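Local coordinates for uncharacterized protein Q7W7N7_BORPA (Bordetella parapertussis 12822, PDB 3CPK), which is of unknown function but belongs to the Xcc1710-like (DUF498/DUF598) protein family, at residues A[55-60]-A[109-114]. Residues are numbered along the deposited sequence; the frame is centred on the assembly and turned at random.
Sequences SLLQQA and RPLLAM
Gln58 and Leu111 lie side by side where helix 54-61 meets helix 105-112, their side chains sliding past one another in opposite directions. The CG methylene of the glutamine does the touching: it rests 3.6 Å from CD2 of Leu111, with CG of that leucine a little farther off. In both residues the first torsion sets CG beside the backbone N and anti to the carbonyl carbon (chi1 -74° in Gln58, -76° in Leu111), and each side chain leans across the gap although neither CB aims straight at the other helix. Past CG the glutamine stays extended, chi2 155°, which sets CD beside Pro110. There the two side chains cross at roughly a right angle, but the amide oxygen is modelled too close to the proline CB, and the approach of the whole amide is uncertain in detail. Met114, a selenomethionine, brings its CE near the Gln58 amide, though the place of that methyl is doubtful because it sits too close to Pro110 O.

Deeper down, the second branch of Leu111 takes over: CD1 reaches CB of Leu57 at 4.0 Å. Both leucines are buried and also meet Leu92 of strand 91-95, so the two helices share the cover of this part of the mixed sheet. Ala61 adds to the surroundings of Leu111, and Ala54 packs on Pro110. The backbones come closest at Gln58 and Leu111, whose CA atoms are 6.7 Å apart.

Across the interface there is neither a hydrogen bond nor a salt bridge. The two helices are therefore joined here by van der Waals packing and the fit of their side chains, with the partly exposed Gln58 lending its CG methylene and the buried leucines tying the pair to the sheet through Leu92.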
loop_
_atom_site.group_PDB
_atom_site.type_symbol
_atom_site.label_atom_id
_atom_site.label_comp_id
_atom_site.label_asym_id
_atom_site.label_seq_id
_atom_site.Cartn_x
_atom_site.Cartn_y
_atom_site.Cartn_z
ATOM N N SER A 55 -10.767 0.135 9.264
ATOM C CA SER A 55 -10.081 0.996 10.216
ATOM C C SER A 55 -8.587 1.021 9.899
ATOM O O SER A 55 -7.925 2.049 10.007
ATOM C CB SER A 55 -10.309 0.479 11.637
ATOM O OG SER A 55 -9.757 1.364 12.592
ATOM N N LEU A 56 -8.066 -0.129 9.499
ATOM C CA LEU A 56 -6.663 -0.257 9.150
ATOM C C LEU A 56 -6.379 0.354 7.783
ATOM O O LEU A 56 -5.345 0.987 7.581
ATOM C CB LEU A 56 -6.267 -1.731 9.160
ATOM C CG LEU A 56 -5.806 -2.250 10.517
ATOM C CD1 LEU A 56 -5.675 -3.757 10.477
ATOM C CD2 LEU A 56 -4.478 -1.596 10.870
ATOM N N LEU A 57 -7.303 0.165 6.851
ATOM C CA LEU A 57 -7.158 0.693 5.504
ATOM C C LEU A 57 -7.141 2.211 5.504
ATOM O O LEU A 57 -6.416 2.835 4.728
ATOM C CB LEU A 57 -8.306 0.192 4.626
ATOM C CG LEU A 57 -8.047 -0.930 3.615
ATOM C CD1 LEU A 57 -6.708 -1.635 3.870
ATOM C CD2 LEU A 57 -9.214 -1.904 3.689
ATOM N N GLN A 58 -7.945 2.803 6.376
ATOM C CA GLN A 58 -8.020 4.254 6.466
ATOM C C GLN A 58 -6.806 4.872 7.134
ATOM O O GLN A 58 -6.421 5.991 6.817
ATOM C CB GLN A 58 -9.297 4.661 7.192
ATOM C CG GLN A 58 -10.527 4.486 6.318
ATOM C CD GLN A 58 -11.796 4.300 7.117
ATOM O OE1 GLN A 58 -12.570 3.376 6.855
ATOM N NE2 GLN A 58 -12.023 5.175 8.096
ATOM N N GLN A 59 -6.191 4.152 8.056
ATOM C CA GLN A 59 -5.006 4.688 8.703
ATOM C C GLN A 59 -3.852 4.664 7.701
ATOM O O GLN A 59 -3.004 5.552 7.696
ATOM C CB GLN A 59 -4.693 3.872 9.958
ATOM C CG GLN A 59 -3.285 3.340 10.082
ATOM C CD GLN A 59 -3.077 2.641 11.408
ATOM O OE1 GLN A 59 -4.043 2.289 12.088
ATOM N NE2 GLN A 59 -1.819 2.426 11.782
ATOM N N ALA A 60 -3.841 3.652 6.838
ATOM C CA ALA A 60 -2.806 3.517 5.816
ATOM C C ALA A 60 -2.970 4.615 4.762
ATOM O O ALA A 60 -2.000 5.259 4.347
ATOM C CB ALA A 60 -2.897 2.142 5.158
ATOM N N ARG A 109 -15.868 0.408 1.930
ATOM C CA ARG A 109 -16.814 1.516 1.786
ATOM C C ARG A 109 -16.416 2.861 2.398
ATOM O O ARG A 109 -16.471 3.887 1.718
ATOM C CB ARG A 109 -18.201 1.120 2.278
ATOM C CG ARG A 109 -19.038 0.594 1.152
ATOM C CD ARG A 109 -20.355 0.079 1.626
ATOM N NE ARG A 109 -21.076 -0.537 0.522
ATOM C CZ ARG A 109 -22.172 -1.266 0.675
ATOM N NH1 ARG A 109 -22.662 -1.465 1.891
ATOM N NH2 ARG A 109 -22.772 -1.794 -0.382
ATOM N N PRO A 110 -16.018 2.882 3.678
ATOM C CA PRO A 110 -15.636 4.171 4.257
ATOM C C PRO A 110 -14.757 4.982 3.298
ATOM O O PRO A 110 -15.002 6.163 3.055
ATOM C CB PRO A 110 -14.889 3.763 5.515
ATOM C CG PRO A 110 -15.630 2.536 5.938
ATOM C CD PRO A 110 -15.797 1.786 4.635
ATOM N N LEU A 111 -13.740 4.330 2.746
ATOM C CA LEU A 111 -12.832 4.983 1.817
ATOM C C LEU A 111 -13.534 5.549 0.591
ATOM O O LEU A 111 -13.270 6.682 0.186
ATOM C CB LEU A 111 -11.742 4.010 1.377
ATOM C CG LEU A 111 -10.652 3.772 2.416
ATOM C CD1 LEU A 111 -9.603 2.828 1.865
ATOM C CD2 LEU A 111 -10.027 5.107 2.776
ATOM N N LEU A 112 -14.412 4.758 -0.018
ATOM C CA LEU A 112 -15.140 5.227 -1.192
ATOM C C LEU A 112 -15.979 6.414 -0.729
ATOM O O LEU A 112 -16.208 7.362 -1.477
ATOM C CB LEU A 112 -16.058 4.131 -1.738
ATOM C CG LEU A 112 -15.457 2.739 -1.952
ATOM C CD1 LEU A 112 -16.528 1.815 -2.509
ATOM C CD2 LEU A 112 -14.267 2.809 -2.900
ATOM N N ALA A 113 -16.426 6.351 0.519
ATOM C CA ALA A 113 -17.224 7.418 1.099
ATOM C C ALA A 113 -16.416 8.707 1.020
ATOM O O ALA A 113 -16.951 9.807 1.166
ATOM C CB ALA A 113 -17.556 7.090 2.553
HETATM N N MSE A 114 -15.118 8.550 0.784
HETATM C CA MSE A 114 -14.200 9.672 0.667
HETATM C C MSE A 114 -13.681 9.821 -0.750
HETATM O O MSE A 114 -12.736 10.567 -0.992
HETATM C CB MSE A 114 -13.020 9.474 1.600
HETATM C CG MSE A 114 -13.310 9.853 3.010
HETATM SE SE MSE A 114 -12.118 8.901 4.147
HETATM C CE MSE A 114 -13.396 7.673 4.916
#